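Local coordinates for protein endoglucanase A (Clostridium cellulolyticum, PDB 1EDG) that hydrolyses internal beta-1,4-glucosidic bonds of cellulose, acting as a family 5 glycoside hydrolase with a TIM-barrel catalytic domain, at residues Glu105-Cys110 and Val117-His122; Ala150-Arg155 and Leu163-Met168; Asp191-Ile196 and Ala231-Phe236; Ser227-Thr232 and Met289-Asn294; Cys257-Ala262 and Thr348-Gly353. One frame throughout, in Å; residues are numbered along the deposited sequence.

Contact 1. Residues Glu105-Cys110 and Val117-His122; sequences EVVNYC and VILNTH
Where Cys-110 and Val-107 meet Val-117 and Leu-119 no ring takes part, and the flat groups lie at the fringes. The ring of Tyr-109 folds back on its own helix: Glu-105 O sits 3.4 Å above one face of that ring, shifted toward the rim, with Val-106 CA over the same face. On the other segment, the imidazole of His-122 has Asn-120 ND2 at its edge, in plane. The contact itself is aliphatic. Val-117 presents a single branch: with chi1 at 179° CG1 lies anti to the backbone N, which leaves CG2 to reach the helix. There Val-117 CG2 presses on Cys-110 CB at 3.3 Å, tighter than ordinary van der Waals contact, while Cys-110 SG stands beside the same methyl at 4.2 Å. One turn earlier, Val-107 CG2 reaches Leu-119 CG more loosely, at 4.4 Å. Cys-110 also packs on Val-78 of strand 77-80 and on Ile-67 of helix 64-73. The axes of helix 105-110 and strand 117-120 approach to 9.5 Å and run nearly antiparallel, at 159°. Strand 116-120 hydrogen-bonds through its backbone to strands 77-80 and 163-166 on its two sides. A helix returning antiparallel over the strand that follows it, within a closed parallel sheet, is the repeating arrangement of the (beta/alpha)8, or TIM, barrel.

Contact 2. Residues Ala150-Arg155 and Leu163-Met168; sequences AQIAAR and LIFEGM
Ala-153 and Phe-165 mark the closest backbone approach, their CA atoms 8.8 Å apart, where the last turns of helix 138-155 stand off strand 163-166 by the thickness of one side-chain layer. This is the helix-on-strand packing of the (beta/alpha)8 barrel, here between the fourth strand and the helix that precedes it. The interface is buried and apolar, without a hydrogen bond across it, and a single aromatic side chain fills it. With CG anti to its carbonyl carbon (chi1 -70°), Phe-165 sends its ring outward from the barrel wall to the helix, which it meets with its far end. CE1 of Phe-165 touches CG2 of Ile-152 at 4.2 Å, and this approach is oblique, as is that of Ala-153. Ile-152 comes from the helix alongside the ring that rises from the strand, the two pointing opposite ways, and it also packs on Leu-119 of the adjoining strand and on Trp-84. More partners fix the ring from elsewhere: Arg-217 makes a cation-pi interaction with it, and Phe-203 of helix 187-209 packs against it. The next residue, Glu-166, is bound instead to Arg-79 by a salt bridge. On the CE2 side of the Phe-165 ring the small Ala-153 lets the helix backbone itself come close: Ala-153 CA lies 4.1 Å from Phe-165 CE2, and Ala-153 CB is only slightly farther from that same carbon, at 4.4 Å.

Contact 3. Residues Asp191-Ile196 and Ala231-Phe236; sequences DSINCI and ATNDYF
Apolar packing joins Ile-193 to Tyr-235. The CG2 methyl of Ile-193 rests on Tyr-235 CB at 3.6 Å and lies near Tyr-235 O as well, the isoleucine running roughly perpendicular to the tyrosine. The contact is therefore with the base of the tyrosine, while its ring leads away from helix 191-196. The other branch of Ile-193 ends at CD1, 4.3 Å from Asn-233 ND2. Hydrogen bonding shapes the chain that receives the isoleucine. Residues 233-236 form a type I beta turn just after helix 228-232, and Asn-233 OD1 accepts weakly from Tyr-235 N at 2.7 Å and from Phe-236 N, an Asx turn superposed on the beta turn. Asn-233 ND2 is hydrogen-bonded to Asp-229 O. In the TIM barrel this bend belongs to the connection between the fifth and sixth strands, and here it leans on helix 187-209, which leads into the fifth. A water bridges the two segments: water 1 donates to Asn-194 OD1 at 2.7 Å and to Tyr-235 O at 2.9 Å. Tyr-235 O also accepts from Asn-197 ND2, one turn further along the helix. The Phe-236 ring turns back to its own segment, with Ala-231 CA 4.1 Å above one face, offset toward the rim.

Contact 4. Residues Ser227-Thr232 and Met289-Asn294; sequences SPDGAT and MDNIYN
Thr-232 meets Asn-291 through its methyl group, beside a buried inner side where Ile-292 lies near both that methyl and Pro-228. Thr-232 CG2 lies 4.2 Å from Asn-291 O and 4.3 Å from Asn-291 CB, so that it rests on the helix backbone as well as on the base of the side chain. The torsion of Thr-232 (chi1 59°) sets CG2 anti to the carbonyl carbon and leaves OG1 for the watery side. Beneath, Pro-228 packs on Phe-288, Ala-231 on Val-251 and Ile-292 on Val-253, the two valines belonging to strand 249-254. The short helix 228-232, capped by Ser-227 OG accepting from Gly-230 N at 3.0 Å, thus lies on the connection between the fifth and sixth strands of the TIM barrel, beside helix 279-297, which follows the sixth. On the solvent side Asp-229 OD1 and Asn-291 ND2 stand 4.4 Å apart, too far for a direct bond, and waters join them. Water 2 donates to Asp-229 OD1, accepts from Asn-291 ND2 at 2.8 Å and is hydrogen-bonded to Thr-232 OG1 at 2.9 Å. Water 3 makes a second bridge, donating to Asp-229 OD1 at 3.0 Å and accepting only weakly from Asn-291 ND2 at 3.3 Å.

Contact 5. Residues Cys257-Ala262 and Thr348-Gly353; sequences CPWNFA and TGELFG
Glu-350 reaches across to Trp-259 with the end of its side chain alone. Its CB points toward segment 257-262 and lies beside the Phe-352 ring of its own segment, with Glu-350 CB 3.8 Å from Phe-352 CD2. CG is anti to the carbonyl carbon (chi1 -64°) and the chain beyond it is extended, which carries the tip to the tryptophan. On the way CD passes the same phenyl ring, Glu-350 CD lying 4.1 Å from Phe-352 CE2. Of the two oxygens, OE2 does the touching: it stands 3.9 Å from Trp-259 CH2, at the edge of the indole and near its plane. The glutamate comes in roughly perpendicular to the tryptophan, its carboxylate plane turned 59° from the indole. An oxygen at the ring's C-H rim is probably a mildly favourable electrostatic approach, although no hydrogen bond spans the segments. Deeper in, Phe-352 offers its ring to the backbone of Ala-262, whose O lies 3.8 Å from Phe-352 CZ in an oblique approach. Trp-340 meets that phenyl ring edge-to-face. The contact joins two loops at the C-terminal ends of the barrel strands, the end where this fold carries its active site: one follows strand 249-254, the other strand 336-339. The loop after strand 303-308 lies between, where backbone bonds join Val-311 to Ala-262 and Asp-312 to Leu-351, while Tyr-322 of helix 316-332 packs on Ala-262.

From the N terminus, contact 1 closes the short loop from helix 97-111 to strand 116-120, and contact 2 does the same from helix 138-155 to strand 163-166. These two are in series and adjoin through neighbouring barrel strands, Val-117 O receiving a probable hydrogen bond from Ile-164 N. Contact 3 closes a longer span, from helix 187-209 past the fifth strand. It overlaps contact 4, with which it shares Ala-231 and Thr-232: contact 4 sets helix 228-232 beside helix 279-297, while the turn after it, in contact 3, reaches helix 187-209. Contact 5 opens inside the span of contact 4 and ends beyond it, so these cross; it ties the sixth-strand loop to the eighth. None nests within another.

Contact 1. Residues Glu105-Cys110 and Val117-His122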
# COMPACT_ATOMS: atom_id res chain seq x y z
N GLU A 105 7.35 -12.29 13.25
CA GLU A 105 7.86 -13.52 12.63
C GLU A 105 7.83 -13.36 11.11
O GLU A 105 8.83 -13.60 10.43
CB GLU A 105 6.96 -14.69 13.05
CG GLU A 105 7.68 -15.98 13.39
CD GLU A 105 6.79 -16.92 14.21
OE1 GLU A 105 5.74 -17.36 13.69
OE2 GLU A 105 7.12 -17.19 15.38
N VAL A 106 6.69 -12.92 10.59
CA VAL A 106 6.50 -12.72 9.15
C VAL A 106 7.39 -11.58 8.63
O VAL A 106 7.92 -11.66 7.52
CB VAL A 106 5.01 -12.46 8.81
CG1 VAL A 106 4.84 -12.15 7.33
CG2 VAL A 106 4.19 -13.69 9.18
N VAL A 107 7.55 -10.53 9.43
CA VAL A 107 8.41 -9.40 9.07
C VAL A 107 9.83 -9.95 8.89
O VAL A 107 10.51 -9.63 7.91
CB VAL A 107 8.41 -8.31 10.18
CG1 VAL A 107 9.56 -7.33 9.98
CG2 VAL A 107 7.08 -7.56 10.17
N ASN A 108 10.24 -10.81 9.81
CA ASN A 108 11.57 -11.40 9.76
C ASN A 108 11.81 -12.26 8.52
O ASN A 108 12.93 -12.32 8.03
CB ASN A 108 11.88 -12.16 11.04
CG ASN A 108 12.22 -11.24 12.20
OD1 ASN A 108 12.45 -10.04 11.99
ND2 ASN A 108 12.28 -11.78 13.41
N TYR A 109 10.76 -12.90 8.00
CA TYR A 109 10.89 -13.71 6.79
C TYR A 109 11.42 -12.80 5.68
O TYR A 109 12.31 -13.19 4.92
CB TYR A 109 9.54 -14.25 6.31
CG TYR A 109 8.86 -15.29 7.17
CD1 TYR A 109 9.55 -15.97 8.17
CD2 TYR A 109 7.51 -15.58 6.97
CE1 TYR A 109 8.90 -16.93 8.96
CE2 TYR A 109 6.86 -16.53 7.75
CZ TYR A 109 7.55 -17.20 8.74
OH TYR A 109 6.88 -18.12 9.52
N CYS A 110 10.86 -11.59 5.61
CA CYS A 110 11.24 -10.60 4.59
C CYS A 110 12.60 -9.96 4.86
O CYS A 110 13.44 -9.86 3.95
CB CYS A 110 10.16 -9.52 4.50
SG CYS A 110 8.49 -10.14 4.27
N VAL A 117 10.43 -3.82 3.93
CA VAL A 117 9.10 -4.13 4.43
C VAL A 117 8.34 -2.88 4.84
O VAL A 117 8.92 -1.95 5.41
CB VAL A 117 9.19 -5.05 5.68
CG1 VAL A 117 7.79 -5.35 6.22
CG2 VAL A 117 9.91 -6.34 5.34
N ILE A 118 7.05 -2.85 4.53
CA ILE A 118 6.20 -1.74 4.92
C ILE A 118 5.16 -2.30 5.89
O ILE A 118 4.42 -3.22 5.53
CB ILE A 118 5.46 -1.12 3.72
CG1 ILE A 118 6.45 -0.46 2.76
CG2 ILE A 118 4.44 -0.09 4.21
CD1 ILE A 118 5.84 -0.06 1.43
N LEU A 119 5.14 -1.79 7.11
CA LEU A 119 4.19 -2.21 8.14
C LEU A 119 3.21 -1.04 8.34
O LEU A 119 3.65 0.10 8.48
CB LEU A 119 4.92 -2.45 9.46
CG LEU A 119 4.83 -3.78 10.22
CD1 LEU A 119 5.19 -3.50 11.65
CD2 LEU A 119 3.44 -4.40 10.15
N ASN A 120 1.91 -1.32 8.40
CA ASN A 120 0.93 -0.24 8.56
C ASN A 120 -0.18 -0.59 9.56
O ASN A 120 -0.03 -1.52 10.36
CB ASN A 120 0.29 0.08 7.19
CG ASN A 120 -0.83 -0.92 6.77
OD1 ASN A 120 -1.19 -1.84 7.52
ND2 ASN A 120 -1.39 -0.71 5.60
N THR A 121 -1.20 0.28 9.60
CA THR A 121 -2.42 -0.02 10.35
C THR A 121 -3.34 -0.06 9.13
O THR A 121 -3.21 0.76 8.20
CB THR A 121 -2.89 1.08 11.36
OG1 THR A 121 -3.22 2.29 10.68
CG2 THR A 121 -1.84 1.31 12.42
N HIS A 122 -4.24 -1.04 9.07
CA HIS A 122 -5.10 -1.19 7.91
C HIS A 122 -6.58 -0.90 8.15
O HIS A 122 -6.97 0.27 8.17
CB HIS A 122 -4.88 -2.57 7.28
CG HIS A 122 -4.99 -2.58 5.79
ND1 HIS A 122 -6.10 -3.04 5.11
CD2 HIS A 122 -4.10 -2.21 4.83
CE1 HIS A 122 -5.90 -2.95 3.81
NE2 HIS A 122 -4.69 -2.45 3.61

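Contact 2. Residues Ala150-Arg155 and Leu163-Met168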
# COMPACT_ATOMS: atom_id res chain seq x y z
N ALA A 150 3.32 3.88 19.31
CA ALA A 150 4.38 3.90 20.31
C ALA A 150 4.82 2.45 20.57
O ALA A 150 6.00 2.17 20.73
CB ALA A 150 3.89 4.54 21.62
N GLN A 151 3.85 1.54 20.58
CA GLN A 151 4.12 0.13 20.80
C GLN A 151 4.84 -0.52 19.62
O GLN A 151 5.80 -1.28 19.81
CB GLN A 151 2.81 -0.61 21.08
CG GLN A 151 2.14 -0.20 22.38
CD GLN A 151 0.80 -0.86 22.54
OE1 GLN A 151 0.71 -2.04 22.91
NE2 GLN A 151 -0.26 -0.13 22.25
N ILE A 152 4.37 -0.25 18.40
CA ILE A 152 5.00 -0.81 17.21
C ILE A 152 6.44 -0.29 17.11
O ILE A 152 7.38 -1.06 16.89
CB ILE A 152 4.22 -0.47 15.93
CG1 ILE A 152 2.83 -1.11 15.99
CG2 ILE A 152 4.97 -1.00 14.70
CD1 ILE A 152 1.89 -0.64 14.91
N ALA A 153 6.62 1.01 17.33
CA ALA A 153 7.95 1.61 17.28
C ALA A 153 8.90 0.97 18.31
O ALA A 153 10.06 0.71 18.01
CB ALA A 153 7.85 3.11 17.51
N ALA A 154 8.40 0.70 19.51
CA ALA A 154 9.24 0.11 20.55
C ALA A 154 9.64 -1.32 20.20
O ALA A 154 10.79 -1.71 20.41
CB ALA A 154 8.52 0.14 21.90
N ARG A 155 8.71 -2.10 19.66
CA ARG A 155 9.00 -3.48 19.30
C ARG A 155 10.03 -3.60 18.18
O ARG A 155 10.92 -4.44 18.24
CB ARG A 155 7.72 -4.23 18.93
CG ARG A 155 7.94 -5.66 18.42
CD ARG A 155 8.60 -6.57 19.46
NE ARG A 155 7.66 -6.97 20.51
CZ ARG A 155 7.05 -8.15 20.56
NH1 ARG A 155 7.27 -9.06 19.62
NH2 ARG A 155 6.20 -8.41 21.55
N LEU A 163 12.99 -1.32 7.14
CA LEU A 163 11.62 -1.32 7.66
C LEU A 163 11.03 0.09 7.59
O LEU A 163 11.59 1.04 8.14
CB LEU A 163 11.59 -1.85 9.10
CG LEU A 163 10.23 -1.90 9.80
CD1 LEU A 163 9.28 -2.81 9.05
CD2 LEU A 163 10.42 -2.37 11.24
N ILE A 164 9.89 0.20 6.90
CA ILE A 164 9.18 1.47 6.70
C ILE A 164 7.83 1.38 7.41
O ILE A 164 7.18 0.33 7.38
CB ILE A 164 8.93 1.68 5.18
CG1 ILE A 164 10.26 1.66 4.42
CG2 ILE A 164 8.16 2.98 4.92
CD1 ILE A 164 10.12 1.33 2.94
N PHE A 165 7.41 2.48 8.06
CA PHE A 165 6.12 2.51 8.76
C PHE A 165 5.13 3.34 7.97
O PHE A 165 5.45 4.45 7.56
CB PHE A 165 6.26 3.15 10.14
CG PHE A 165 7.03 2.34 11.14
CD1 PHE A 165 7.20 0.96 10.97
CD2 PHE A 165 7.56 2.95 12.27
CE1 PHE A 165 7.88 0.20 11.92
CE2 PHE A 165 8.25 2.20 13.23
CZ PHE A 165 8.41 0.82 13.06
N GLU A 166 3.92 2.81 7.78
CA GLU A 166 2.85 3.50 7.07
C GLU A 166 1.76 3.72 8.14
O GLU A 166 1.04 2.79 8.51
CB GLU A 166 2.32 2.63 5.94
CG GLU A 166 1.17 3.22 5.14
CD GLU A 166 0.58 2.21 4.17
OE1 GLU A 166 1.35 1.48 3.52
OE2 GLU A 166 -0.66 2.13 4.05
N GLY A 167 1.65 4.96 8.62
CA GLY A 167 0.72 5.29 9.68
C GLY A 167 -0.72 4.82 9.55
O GLY A 167 -1.26 4.21 10.49
N MET A 168 -1.35 5.15 8.43
CA MET A 168 -2.74 4.78 8.15
C MET A 168 -2.85 4.27 6.73
O MET A 168 -2.02 4.60 5.87
CB MET A 168 -3.67 5.98 8.32
CG MET A 168 -3.72 6.53 9.74
SD MET A 168 -4.66 8.06 9.88
CE MET A 168 -3.44 9.23 9.28

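Contact 3. Residues Asp191-Ile196 and Ala231-Phe236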
# COMPACT_ATOMS: atom_id res chain seq x y z
N ASP A 191 -13.32 18.73 6.75
CA ASP A 191 -13.03 18.53 8.17
C ASP A 191 -12.18 17.25 8.30
O ASP A 191 -11.18 17.23 9.01
CB ASP A 191 -14.34 18.37 8.95
CG ASP A 191 -14.12 17.93 10.39
OD1 ASP A 191 -13.47 18.68 11.15
OD2 ASP A 191 -14.58 16.83 10.77
N SER A 192 -12.58 16.21 7.57
CA SER A 192 -11.87 14.93 7.57
C SER A 192 -10.41 15.09 7.12
O SER A 192 -9.49 14.59 7.77
CB SER A 192 -12.61 13.93 6.69
OG SER A 192 -12.17 12.60 6.92
N ILE A 193 -10.20 15.83 6.03
CA ILE A 193 -8.86 16.08 5.49
C ILE A 193 -7.98 16.75 6.54
O ILE A 193 -6.81 16.40 6.70
CB ILE A 193 -8.95 16.96 4.22
CG1 ILE A 193 -9.54 16.14 3.07
CG2 ILE A 193 -7.58 17.54 3.86
CD1 ILE A 193 -9.82 16.95 1.80
N ASN A 194 -8.54 17.72 7.26
CA ASN A 194 -7.79 18.42 8.30
C ASN A 194 -7.46 17.44 9.43
O ASN A 194 -6.34 17.44 9.95
CB ASN A 194 -8.59 19.62 8.83
CG ASN A 194 -8.82 20.67 7.75
OD1 ASN A 194 -8.01 20.83 6.82
ND2 ASN A 194 -9.92 21.40 7.87
N CYS A 195 -8.42 16.59 9.79
CA CYS A 195 -8.21 15.60 10.84
C CYS A 195 -7.11 14.62 10.43
O CYS A 195 -6.31 14.20 11.25
CB CYS A 195 -9.51 14.84 11.13
SG CYS A 195 -10.74 15.78 12.08
N ILE A 196 -7.09 14.25 9.14
CA ILE A 196 -6.08 13.33 8.63
C ILE A 196 -4.70 13.99 8.70
O ILE A 196 -3.72 13.34 9.07
CB ILE A 196 -6.43 12.87 7.19
CG1 ILE A 196 -7.68 11.98 7.23
CG2 ILE A 196 -5.25 12.15 6.54
CD1 ILE A 196 -8.26 11.64 5.87
N ALA A 231 -3.92 13.45 -2.03
CA ALA A 231 -2.55 13.86 -1.78
C ALA A 231 -2.14 15.12 -2.55
O ALA A 231 -1.24 15.84 -2.13
CB ALA A 231 -1.59 12.72 -2.10
N THR A 232 -2.79 15.38 -3.68
CA THR A 232 -2.44 16.54 -4.49
C THR A 232 -3.24 17.81 -4.25
O THR A 232 -2.82 18.89 -4.66
CB THR A 232 -2.45 16.20 -6.00
OG1 THR A 232 -3.75 15.73 -6.39
CG2 THR A 232 -1.41 15.13 -6.32
N ASN A 233 -4.39 17.70 -3.58
CA ASN A 233 -5.22 18.88 -3.32
C ASN A 233 -4.51 19.86 -2.38
O ASN A 233 -3.60 19.49 -1.63
CB ASN A 233 -6.61 18.50 -2.78
CG ASN A 233 -6.59 18.09 -1.32
OD1 ASN A 233 -6.55 18.93 -0.42
ND2 ASN A 233 -6.62 16.78 -1.07
N ASP A 234 -4.95 21.11 -2.40
CA ASP A 234 -4.36 22.17 -1.59
C ASP A 234 -4.48 22.01 -0.08
O ASP A 234 -3.67 22.57 0.65
CB ASP A 234 -4.92 23.53 -2.02
CG ASP A 234 -4.62 23.85 -3.48
OD1 ASP A 234 -3.47 23.62 -3.93
OD2 ASP A 234 -5.54 24.33 -4.17
N TYR A 235 -5.48 21.26 0.38
CA TYR A 235 -5.67 21.05 1.82
C TYR A 235 -4.70 20.05 2.44
O TYR A 235 -4.53 20.04 3.67
CB TYR A 235 -7.11 20.64 2.11
CG TYR A 235 -8.12 21.71 1.77
CD1 TYR A 235 -8.18 22.89 2.51
CD2 TYR A 235 -8.99 21.56 0.69
CE1 TYR A 235 -9.07 23.91 2.18
CE2 TYR A 235 -9.88 22.57 0.34
CZ TYR A 235 -9.92 23.74 1.09
OH TYR A 235 -10.78 24.76 0.75
N PHE A 236 -4.08 19.21 1.62
CA PHE A 236 -3.13 18.22 2.13
C PHE A 236 -1.87 18.90 2.66
O PHE A 236 -1.27 19.73 1.97
CB PHE A 236 -2.74 17.21 1.03
CG PHE A 236 -1.77 16.15 1.50
CD1 PHE A 236 -2.22 15.06 2.24
CD2 PHE A 236 -0.42 16.24 1.20
CE1 PHE A 236 -1.33 14.08 2.68
CE2 PHE A 236 0.49 15.27 1.64
CZ PHE A 236 0.03 14.18 2.38
O HOH W 1 -5.84 21.88 5.53

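Contact 4. Residues Ser227-Thr232 and Met289-Asn294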
# COMPACT_ATOMS: atom_id res chain seq x y z
N SER A 227 -6.23 8.47 -1.98
CA SER A 227 -6.43 8.74 -3.40
C SER A 227 -5.39 9.74 -3.91
O SER A 227 -4.77 10.47 -3.13
CB SER A 227 -7.85 9.26 -3.67
OG SER A 227 -8.05 10.53 -3.08
N PRO A 228 -5.13 9.74 -5.23
CA PRO A 228 -4.16 10.69 -5.78
C PRO A 228 -4.61 12.12 -5.47
O PRO A 228 -3.80 12.95 -5.05
CB PRO A 228 -4.21 10.39 -7.28
CG PRO A 228 -4.51 8.92 -7.31
CD PRO A 228 -5.59 8.79 -6.26
N ASP A 229 -5.91 12.38 -5.62
CA ASP A 229 -6.47 13.70 -5.34
C ASP A 229 -6.36 14.07 -3.86
O ASP A 229 -6.23 15.24 -3.52
CB ASP A 229 -7.92 13.80 -5.80
CG ASP A 229 -8.06 13.90 -7.31
OD1 ASP A 229 -7.12 14.38 -7.97
OD2 ASP A 229 -9.12 13.50 -7.84
N GLY A 230 -6.43 13.07 -2.99
CA GLY A 230 -6.30 13.32 -1.57
C GLY A 230 -4.91 13.83 -1.22
O GLY A 230 -4.72 14.55 -0.24
N ALA A 231 -3.92 13.45 -2.03
CA ALA A 231 -2.55 13.86 -1.78
C ALA A 231 -2.14 15.12 -2.55
O ALA A 231 -1.24 15.84 -2.13
CB ALA A 231 -1.59 12.72 -2.10
N THR A 232 -2.79 15.38 -3.68
CA THR A 232 -2.44 16.54 -4.49
C THR A 232 -3.24 17.81 -4.25
O THR A 232 -2.82 18.89 -4.66
CB THR A 232 -2.45 16.20 -6.00
OG1 THR A 232 -3.75 15.73 -6.39
CG2 THR A 232 -1.41 15.13 -6.32
N MET A 289 -0.79 10.08 -12.59
CA MET A 289 0.66 9.97 -12.50
C MET A 289 1.31 11.31 -12.83
O MET A 289 2.32 11.68 -12.22
CB MET A 289 1.19 8.88 -13.43
CG MET A 289 0.71 7.50 -13.04
SD MET A 289 1.60 6.21 -13.88
CE MET A 289 0.73 4.72 -13.24
N ASP A 290 0.74 12.04 -13.79
CA ASP A 290 1.27 13.35 -14.15
C ASP A 290 1.07 14.32 -13.00
O ASP A 290 1.95 15.13 -12.70
CB ASP A 290 0.60 13.88 -15.42
CG ASP A 290 1.14 13.23 -16.69
OD1 ASP A 290 2.31 12.78 -16.68
OD2 ASP A 290 0.40 13.17 -17.69
N ASN A 291 -0.08 14.22 -12.33
CA ASN A 291 -0.35 15.08 -11.17
C ASN A 291 0.69 14.81 -10.09
O ASN A 291 1.24 15.74 -9.49
CB ASN A 291 -1.75 14.79 -10.60
CG ASN A 291 -2.85 15.32 -11.48
OD1 ASN A 291 -2.60 16.05 -12.43
ND2 ASN A 291 -4.09 14.94 -11.16
N ILE A 292 0.97 13.53 -9.86
CA ILE A 292 1.96 13.13 -8.86
C ILE A 292 3.36 13.60 -9.24
O ILE A 292 4.11 14.10 -8.39
CB ILE A 292 1.94 11.59 -8.67
CG1 ILE A 292 0.62 11.17 -8.00
CG2 ILE A 292 3.13 11.15 -7.83
CD1 ILE A 292 0.41 9.68 -7.96
N TYR A 293 3.71 13.47 -10.52
CA TYR A 293 5.02 13.90 -11.00
C TYR A 293 5.22 15.40 -10.79
O TYR A 293 6.21 15.84 -10.22
CB TYR A 293 5.19 13.57 -12.48
CG TYR A 293 6.49 14.06 -13.06
CD1 TYR A 293 7.70 13.46 -12.70
CD2 TYR A 293 6.53 15.13 -13.96
CE1 TYR A 293 8.91 13.90 -13.21
CE2 TYR A 293 7.75 15.58 -14.48
CZ TYR A 293 8.93 14.97 -14.09
OH TYR A 293 10.15 15.41 -14.57
N ASN A 294 4.25 16.18 -11.25
CA ASN A 294 4.31 17.63 -11.14
C ASN A 294 4.35 18.15 -9.72
O ASN A 294 5.11 19.06 -9.40
CB ASN A 294 3.15 18.27 -11.90
CG ASN A 294 3.23 18.02 -13.40
OD1 ASN A 294 4.32 17.90 -13.97
ND2 ASN A 294 2.07 17.92 -14.04
O HOH W 2 -4.24 13.84 -8.56
O HOH W 3 -7.26 15.80 -10.65

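Contact 5. Residues Cys257-Ala262 and Thr348-Gly353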
# COMPACT_ATOMS: atom_id res chain seq x y z
N CYS A 257 -6.87 2.48 -11.24
CA CYS A 257 -7.46 3.31 -12.31
C CYS A 257 -7.21 2.79 -13.73
O CYS A 257 -6.08 2.43 -14.06
CB CYS A 257 -6.91 4.73 -12.20
SG CYS A 257 -7.02 5.45 -10.55
N PRO A 258 -8.26 2.74 -14.58
CA PRO A 258 -9.64 3.13 -14.28
C PRO A 258 -10.36 2.01 -13.53
O PRO A 258 -10.19 0.83 -13.85
CB PRO A 258 -10.23 3.36 -15.67
CG PRO A 258 -9.54 2.32 -16.49
CD PRO A 258 -8.11 2.41 -16.01
N TRP A 259 -11.17 2.38 -12.54
CA TRP A 259 -11.90 1.41 -11.72
C TRP A 259 -12.82 0.42 -12.43
O TRP A 259 -12.86 -0.75 -12.05
CB TRP A 259 -12.68 2.14 -10.61
CG TRP A 259 -13.39 1.20 -9.67
CD1 TRP A 259 -14.74 0.99 -9.58
CD2 TRP A 259 -12.79 0.32 -8.71
NE1 TRP A 259 -15.01 0.04 -8.62
CE2 TRP A 259 -13.83 -0.39 -8.07
CE3 TRP A 259 -11.47 0.06 -8.32
CZ2 TRP A 259 -13.59 -1.34 -7.07
CZ3 TRP A 259 -11.23 -0.88 -7.33
CH2 TRP A 259 -12.29 -1.57 -6.72
N ASN A 260 -13.56 0.88 -13.44
CA ASN A 260 -14.48 -0.01 -14.15
C ASN A 260 -13.78 -1.20 -14.79
O ASN A 260 -14.41 -2.22 -15.05
CB ASN A 260 -15.30 0.76 -15.19
CG ASN A 260 -14.48 1.19 -16.39
OD1 ASN A 260 -13.27 1.45 -16.28
ND2 ASN A 260 -15.12 1.27 -17.55
N PHE A 261 -12.49 -1.04 -15.08
CA PHE A 261 -11.70 -2.12 -15.66
C PHE A 261 -10.91 -2.85 -14.57
O PHE A 261 -10.95 -4.08 -14.48
CB PHE A 261 -10.72 -1.56 -16.70
CG PHE A 261 -9.68 -2.54 -17.13
CD1 PHE A 261 -10.00 -3.58 -18.01
CD2 PHE A 261 -8.39 -2.49 -16.61
CE1 PHE A 261 -9.07 -4.55 -18.35
CE2 PHE A 261 -7.44 -3.45 -16.94
CZ PHE A 261 -7.78 -4.49 -17.81
N ALA A 262 -10.19 -2.08 -13.77
CA ALA A 262 -9.35 -2.64 -12.72
C ALA A 262 -10.04 -3.33 -11.53
O ALA A 262 -9.51 -4.32 -11.02
CB ALA A 262 -8.39 -1.58 -12.21
N THR A 348 -15.16 -16.01 -7.15
CA THR A 348 -16.15 -15.15 -6.52
C THR A 348 -15.44 -14.05 -5.73
O THR A 348 -14.32 -14.25 -5.26
CB THR A 348 -17.06 -15.96 -5.58
OG1 THR A 348 -17.74 -16.98 -6.33
CG2 THR A 348 -18.09 -15.07 -4.91
N GLY A 349 -16.09 -12.90 -5.60
CA GLY A 349 -15.50 -11.79 -4.87
C GLY A 349 -14.47 -11.07 -5.73
O GLY A 349 -14.55 -11.13 -6.97
N GLU A 350 -13.53 -10.38 -5.10
CA GLU A 350 -12.50 -9.66 -5.84
C GLU A 350 -11.33 -10.58 -6.16
O GLU A 350 -10.56 -10.95 -5.28
CB GLU A 350 -12.04 -8.44 -5.06
CG GLU A 350 -13.14 -7.41 -4.85
CD GLU A 350 -12.61 -6.08 -4.39
OE1 GLU A 350 -11.97 -6.03 -3.32
OE2 GLU A 350 -12.83 -5.07 -5.11
N LEU A 351 -11.23 -10.96 -7.43
CA LEU A 351 -10.16 -11.86 -7.89
C LEU A 351 -8.82 -11.16 -8.09
O LEU A 351 -8.41 -10.88 -9.22
CB LEU A 351 -10.57 -12.58 -9.19
CG LEU A 351 -11.69 -13.63 -9.22
CD1 LEU A 351 -11.76 -14.41 -7.92
CD2 LEU A 351 -13.01 -12.95 -9.49
N PHE A 352 -8.15 -10.85 -6.98
CA PHE A 352 -6.84 -10.21 -7.01
C PHE A 352 -5.80 -11.25 -6.63
O PHE A 352 -4.79 -10.95 -5.99
CB PHE A 352 -6.76 -9.03 -6.03
CG PHE A 352 -7.37 -7.76 -6.56
CD1 PHE A 352 -6.79 -7.08 -7.62
CD2 PHE A 352 -8.52 -7.23 -5.98
CE1 PHE A 352 -7.34 -5.90 -8.09
CE2 PHE A 352 -9.08 -6.05 -6.45
CZ PHE A 352 -8.48 -5.38 -7.51
N GLY A 353 -6.06 -12.51 -6.96
CA GLY A 353 -5.11 -13.55 -6.65
C GLY A 353 -4.11 -13.68 -7.78
O GLY A 353 -4.50 -13.72 -8.95